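Local coordinates for extracellular invertase (Aspergillus kawachii, PDB 5XH8), which is a family 32 beta-fructofuranosidase with high transfructosylation activity that probably cleaves sucrose and builds fructooligosaccharides such as 1-kestose, at residues A[229-234]-A[243-248]; A[270-275]-A[288-293]. All coordinates share one frame; numbering follows the deposited sequence.

Contact 1 of 2, residues A[229-234]-A[243-248]; sequences PTNSTW and WAFNFE
Asn-231 lies over the Phe-245 ring: its CB is 4.2 Å from the ring centroid in a CH-pi contact, and the amide and ring planes are 27° apart. Asn-231 CG, anti to the backbone N (chi1 -153°), is 3.6 Å from Phe-245 CE1. The Thr-230 and Phe-245 side chains cross at about a right angle, with Thr-230 CG2 3.6 Å from Phe-245 CD2. Trp-234 and Trp-243 run side by side, pointing the same way, with Trp-234 CB 3.7 Å from Trp-243 CZ2. The backbone N of Trp-234 lies 3.6 Å from Trp-243 NE1, while a water in the indole plane accepts from NE1 and donates to Thr-233 O. Ser-232 OG, at the indole edge by CD1, donates to a lone pair of Pro-229 O at 2.6 Å; the same oxygen accepts from Ser-232 N, so two donors grip it and close the type II turn 229-232. Backbone bonds run from Asn-231 N to Ala-244 O (2.9 Å) and from Trp-243 N to Ser-232 O (2.8 Å). The contact closes the loop from strand 219-227 to strand 247-248, consistent with a link between adjoining propeller blades; Trp-243 reaches Leu-290 and Val-292 of strand 286-298, and Phe-245 stacks on Trp-125.

Contact 2 of 2, residues A[270-275]-A[288-293]; sequences IGTEGS and DMLWVS
Ile-270 and Leu-290 exchange two backbone hydrogen bonds, Ile-270 N to Leu-290 O at 3.0 Å and Leu-290 N to Ile-270 O at 2.9 Å, the latter approaching nearly along the C=O axis. Thr-272 and Asp-288 form the next hydrogen-bonded antiparallel pair: Thr-272 N to Asp-288 O at 3.0 Å, and Asp-288 N back to Thr-272 O at 3.2 Å. Between them Gly-271 faces Met-289 as a non-hydrogen-bonded pair, and Gly-271 CA gives a CA-H...O contact to Asp-288 O at 3.3 Å. Apolar contacts join side chains on one face of the sheet. Thr-272 CG2 touches Leu-290 CD1 at 3.6 Å, the two side chains crossing at about a right angle, and Ile-270 CG1 is 4.2 Å from Leu-290 CB, a looser contact. On the other face a bent chain brings Met-289 CE to 3.3 Å from Ile-270 O. The polar side chains do not bond to each other: Thr-272 OG1 hydrogen-bonds to Arg-242 O, while Asp-288 OD2 takes Arg-242 N. Backbone bonding thus holds this buried hairpin of the propeller blade, and the polar ends of its Thr-Asp pair both fasten the backbone of Arg-242.

How the contacts relate
Contact 2 is the buried one, strand against strand in the hairpin 265-274/286-298, whereas contact 1 lies farther from the chain centre and is partly exposed, a loop segment against one that is mostly loop, whose touching residues 243-245 precede strand 247-248. They meet on strand 265-274, which lies between 247-248 and 286-298 in one antiparallel sheet. Probable hydrogen bonds from Phe-245 N to Glu-273 O (2.8 Å) and from Glu-248 N to Gly-271 O (2.9 Å) carry the chain of contact 1 onto the edge of strand 270-274 away from 288-293. Regular pairing therefore dominates inside the blade, and packing of side chains on aromatic rings, beside two backbone bonds, where the loop covers it.

Contact 1 of 2, residues A[229-234]-A[243-248]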
loop_
_atom_site.group_PDB
_atom_site.type_symbol
_atom_site.label_atom_id
_atom_site.label_comp_id
_atom_site.label_asym_id
_atom_site.label_seq_id
_atom_site.Cartn_x
_atom_site.Cartn_y
_atom_site.Cartn_z
ATOM N N PRO A 229 -0.118 13.283 -25.644
ATOM C CA PRO A 229 0.708 14.353 -25.089
ATOM C C PRO A 229 -0.111 15.371 -24.308
ATOM O O PRO A 229 -1.266 15.645 -24.667
ATOM C CB PRO A 229 1.304 15.045 -26.341
ATOM C CG PRO A 229 1.217 14.030 -27.412
ATOM C CD PRO A 229 -0.021 13.223 -27.116
ATOM N N THR A 230 0.496 15.934 -23.269
ATOM C CA THR A 230 -0.151 16.925 -22.412
ATOM C C THR A 230 -0.871 18.026 -23.188
ATOM O O THR A 230 -0.264 18.748 -23.973
ATOM C CB THR A 230 0.876 17.592 -21.480
ATOM O OG1 THR A 230 1.593 16.588 -20.773
ATOM C CG2 THR A 230 0.208 18.496 -20.496
ATOM N N ASN A 231 -2.175 18.139 -22.950
ATOM C CA ASN A 231 -3.024 19.178 -23.525
ATOM C C ASN A 231 -3.079 19.189 -25.053
ATOM O O ASN A 231 -3.338 20.217 -25.657
ATOM C CB ASN A 231 -2.656 20.560 -22.973
ATOM C CG ASN A 231 -3.827 21.525 -22.991
ATOM O OD1 ASN A 231 -4.992 21.129 -22.973
ATOM N ND2 ASN A 231 -3.523 22.804 -23.040
ATOM N N SER A 232 -2.888 18.020 -25.654
ATOM C CA SER A 232 -3.095 17.832 -27.061
ATOM C C SER A 232 -4.598 17.702 -27.281
ATOM O O SER A 232 -5.397 17.702 -26.317
ATOM C CB SER A 232 -2.330 16.590 -27.551
ATOM O OG SER A 232 -2.672 15.424 -26.816
ATOM N N THR A 233 -4.983 17.626 -28.549
ATOM C CA THR A 233 -6.395 17.606 -28.922
ATOM C C THR A 233 -6.650 16.737 -30.163
ATOM O O THR A 233 -5.756 16.562 -30.990
ATOM C CB THR A 233 -6.910 19.030 -29.155
ATOM O OG1 THR A 233 -8.320 18.978 -29.362
ATOM C CG2 THR A 233 -6.218 19.685 -30.388
ATOM N N TRP A 234 -7.862 16.186 -30.260
ATOM C CA TRP A 234 -8.322 15.500 -31.470
ATOM C C TRP A 234 -8.579 16.556 -32.555
ATOM O O TRP A 234 -9.295 17.556 -32.308
ATOM C CB TRP A 234 -9.602 14.727 -31.198
ATOM C CG TRP A 234 -10.087 13.928 -32.345
ATOM C CD1 TRP A 234 -11.275 14.078 -33.002
ATOM C CD2 TRP A 234 -9.393 12.866 -32.998
ATOM N NE1 TRP A 234 -11.372 13.162 -34.018
ATOM C CE2 TRP A 234 -10.233 12.399 -34.040
ATOM C CE3 TRP A 234 -8.149 12.246 -32.796
ATOM C CZ2 TRP A 234 -9.864 11.338 -34.890
ATOM C CZ3 TRP A 234 -7.781 11.187 -33.632
ATOM C CH2 TRP A 234 -8.641 10.745 -34.670
ATOM N N TRP A 243 -7.653 16.574 -25.055
ATOM C CA TRP A 243 -7.164 15.486 -24.230
ATOM C C TRP A 243 -6.694 16.035 -22.876
ATOM O O TRP A 243 -6.762 15.342 -21.873
ATOM C CB TRP A 243 -6.034 14.726 -24.926
ATOM C CG TRP A 243 -6.376 14.134 -26.288
ATOM C CD1 TRP A 243 -5.603 14.201 -27.425
ATOM C CD2 TRP A 243 -7.549 13.384 -26.654
ATOM N NE1 TRP A 243 -6.213 13.535 -28.468
ATOM C CE2 TRP A 243 -7.407 13.027 -28.029
ATOM C CE3 TRP A 243 -8.710 12.980 -25.969
ATOM C CZ2 TRP A 243 -8.374 12.281 -28.710
ATOM C CZ3 TRP A 243 -9.676 12.245 -26.648
ATOM C CH2 TRP A 243 -9.505 11.896 -28.005
ATOM N N ALA A 244 -6.202 17.274 -22.878
ATOM C CA ALA A 244 -6.054 18.076 -21.684
ATOM C C ALA A 244 -5.005 17.482 -20.727
ATOM O O ALA A 244 -4.054 16.810 -21.190
ATOM C CB ALA A 244 -7.420 18.309 -21.035
ATOM N N PHE A 245 -5.138 17.711 -19.421
ATOM C CA PHE A 245 -4.029 17.398 -18.499
ATOM C C PHE A 245 -4.120 16.091 -17.739
ATOM O O PHE A 245 -3.144 15.675 -17.116
ATOM C CB PHE A 245 -3.847 18.545 -17.544
ATOM C CG PHE A 245 -3.401 19.822 -18.216
ATOM C CD1 PHE A 245 -4.329 20.700 -18.757
ATOM C CD2 PHE A 245 -2.049 20.148 -18.294
ATOM C CE1 PHE A 245 -3.927 21.886 -19.361
ATOM C CE2 PHE A 245 -1.630 21.334 -18.905
ATOM C CZ PHE A 245 -2.572 22.205 -19.434
ATOM N N ASN A 246 -5.278 15.441 -17.779
ATOM C CA ASN A 246 -5.502 14.208 -17.014
ATOM C C ASN A 246 -6.795 13.566 -17.497
ATOM O O ASN A 246 -7.737 14.275 -17.789
ATOM C CB ASN A 246 -5.598 14.542 -15.515
ATOM C CG ASN A 246 -5.635 13.308 -14.650
ATOM O OD1 ASN A 246 -4.681 12.528 -14.616
ATOM N ND2 ASN A 246 -6.736 13.126 -13.939
ATOM N N PHE A 247 -6.819 12.240 -17.618
ATOM C CA PHE A 247 -8.043 11.501 -17.904
ATOM C C PHE A 247 -8.679 10.977 -16.596
ATOM O O PHE A 247 -7.968 10.553 -15.686
ATOM C CB PHE A 247 -7.794 10.274 -18.792
ATOM C CG PHE A 247 -7.422 10.568 -20.234
ATOM C CD1 PHE A 247 -7.655 11.804 -20.847
ATOM C CD2 PHE A 247 -6.857 9.550 -20.994
ATOM C CE1 PHE A 247 -7.292 12.016 -22.173
ATOM C CE2 PHE A 247 -6.502 9.762 -22.330
ATOM C CZ PHE A 247 -6.733 10.994 -22.913
ATOM N N GLU A 248 -10.017 10.989 -16.565
ATOM C CA GLU A 248 -10.833 10.515 -15.438
ATOM C C GLU A 248 -11.933 9.590 -15.973
ATOM O O GLU A 248 -12.305 9.664 -17.157
ATOM C CB GLU A 248 -11.459 11.707 -14.714
ATOM C CG GLU A 248 -10.432 12.691 -14.122
ATOM C CD GLU A 248 -11.030 13.566 -13.050
ATOM O OE1 GLU A 248 -11.686 14.576 -13.413
ATOM O OE2 GLU A 248 -10.894 13.199 -11.841
HETATM O O HOH W 1 -4.788 13.492 -31.004
#

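Contact 2 of 2, residues A[270-275]-A[288-293]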
loop_
_atom_site.group_PDB
_atom_site.type_symbol
_atom_site.label_atom_id
_atom_site.label_comp_id
_atom_site.label_asym_id
_atom_site.label_seq_id
_atom_site.Cartn_x
_atom_site.Cartn_y
_atom_site.Cartn_z
ATOM N N ILE A 270 -14.434 9.165 -21.479
ATOM C CA ILE A 270 -13.503 9.730 -20.501
ATOM C C ILE A 270 -13.900 11.130 -20.168
ATOM O O ILE A 270 -14.455 11.823 -21.007
ATOM C CB ILE A 270 -12.053 9.834 -21.017
ATOM C CG1 ILE A 270 -12.015 10.354 -22.464
ATOM C CG2 ILE A 270 -11.384 8.485 -20.940
ATOM C CD1 ILE A 270 -10.676 10.926 -22.825
ATOM N N GLY A 271 -13.595 11.534 -18.940
ATOM C CA GLY A 271 -13.545 12.934 -18.570
ATOM C C GLY A 271 -12.125 13.416 -18.820
ATOM O O GLY A 271 -11.165 12.696 -18.551
ATOM N N THR A 272 -11.978 14.633 -19.329
ATOM C CA THR A 272 -10.655 15.250 -19.400
ATOM C C THR A 272 -10.644 16.528 -18.579
ATOM O O THR A 272 -11.602 17.308 -18.609
ATOM C CB THR A 272 -10.190 15.516 -20.865
ATOM O OG1 THR A 272 -10.824 16.674 -21.406
ATOM C CG2 THR A 272 -10.478 14.345 -21.723
ATOM N N GLU A 273 -9.552 16.715 -17.833
ATOM C CA GLU A 273 -9.369 17.857 -16.955
ATOM C C GLU A 273 -8.514 18.904 -17.674
ATOM O O GLU A 273 -7.313 18.695 -17.889
ATOM C CB GLU A 273 -8.699 17.444 -15.643
ATOM C CG GLU A 273 -9.494 16.437 -14.828
ATOM C CD GLU A 273 -9.013 16.381 -13.392
ATOM O OE1 GLU A 273 -9.269 17.361 -12.648
ATOM O OE2 GLU A 273 -8.339 15.389 -13.042
ATOM N N GLY A 274 -9.160 20.015 -18.034
ATOM C CA GLY A 274 -8.538 21.116 -18.760
ATOM C C GLY A 274 -8.262 22.351 -17.933
ATOM O O GLY A 274 -8.726 22.501 -16.783
ATOM N N SER A 275 -7.491 23.242 -18.543
ATOM C CA SER A 275 -7.026 24.455 -17.894
ATOM C C SER A 275 -6.648 25.467 -18.955
ATOM O O SER A 275 -6.207 25.074 -20.022
ATOM C CB SER A 275 -5.780 24.134 -17.084
ATOM O OG SER A 275 -5.369 25.236 -16.293
ATOM N N ASP A 288 -14.376 18.291 -19.769
ATOM C CA ASP A 288 -14.936 17.750 -21.020
ATOM C C ASP A 288 -15.377 16.288 -20.883
ATOM O O ASP A 288 -14.602 15.481 -20.394
ATOM C CB ASP A 288 -13.903 17.817 -22.149
ATOM C CG ASP A 288 -13.674 19.224 -22.669
ATOM O OD1 ASP A 288 -14.523 20.127 -22.433
ATOM O OD2 ASP A 288 -12.619 19.400 -23.320
ATOM N N MET A 289 -16.602 15.968 -21.338
ATOM C CA MET A 289 -17.188 14.632 -21.255
ATOM C C MET A 289 -17.191 14.004 -22.644
ATOM O O MET A 289 -18.152 14.151 -23.426
ATOM C CB MET A 289 -18.602 14.671 -20.688
ATOM C CG MET A 289 -19.187 13.309 -20.320
ATOM S SD MET A 289 -18.101 12.284 -19.299
ATOM C CE MET A 289 -17.576 10.992 -20.430
ATOM N N LEU A 290 -16.101 13.305 -22.939
ATOM C CA LEU A 290 -15.816 12.812 -24.298
ATOM C C LEU A 290 -16.112 11.325 -24.517
ATOM O O LEU A 290 -16.119 10.520 -23.570
ATOM C CB LEU A 290 -14.351 13.092 -24.635
ATOM C CG LEU A 290 -13.803 14.495 -24.446
ATOM C CD1 LEU A 290 -12.320 14.549 -24.811
ATOM C CD2 LEU A 290 -14.580 15.485 -25.285
ATOM N N TRP A 291 -16.387 10.985 -25.781
ATOM C CA TRP A 291 -16.366 9.602 -26.280
ATOM C C TRP A 291 -15.322 9.514 -27.396
ATOM O O TRP A 291 -14.992 10.527 -28.041
ATOM C CB TRP A 291 -17.742 9.126 -26.775
ATOM C CG TRP A 291 -18.239 9.825 -28.044
ATOM C CD1 TRP A 291 -19.094 10.880 -28.100
ATOM C CD2 TRP A 291 -17.902 9.507 -29.410
ATOM N NE1 TRP A 291 -19.327 11.246 -29.403
ATOM C CE2 TRP A 291 -18.613 10.426 -30.237
ATOM C CE3 TRP A 291 -17.080 8.535 -30.019
ATOM C CZ2 TRP A 291 -18.516 10.422 -31.656
ATOM C CZ3 TRP A 291 -16.979 8.528 -31.448
ATOM C CH2 TRP A 291 -17.694 9.475 -32.236
ATOM N N VAL A 292 -14.779 8.311 -27.589
ATOM C CA VAL A 292 -13.698 8.078 -28.559
ATOM C C VAL A 292 -13.832 6.691 -29.129
ATOM O O VAL A 292 -13.987 5.724 -28.373
ATOM C CB VAL A 292 -12.292 8.175 -27.931
ATOM C CG1 VAL A 292 -11.209 8.172 -29.016
ATOM C CG2 VAL A 292 -12.156 9.422 -27.085
ATOM N N SER A 293 -13.780 6.608 -30.464
ATOM C CA SER A 293 -13.756 5.334 -31.190
ATOM C C SER A 293 -12.317 5.048 -31.552
ATOM O O SER A 293 -11.564 5.963 -31.826
ATOM C CB SER A 293 -14.580 5.439 -32.488
ATOM O OG SER A 293 -14.506 4.229 -33.227
#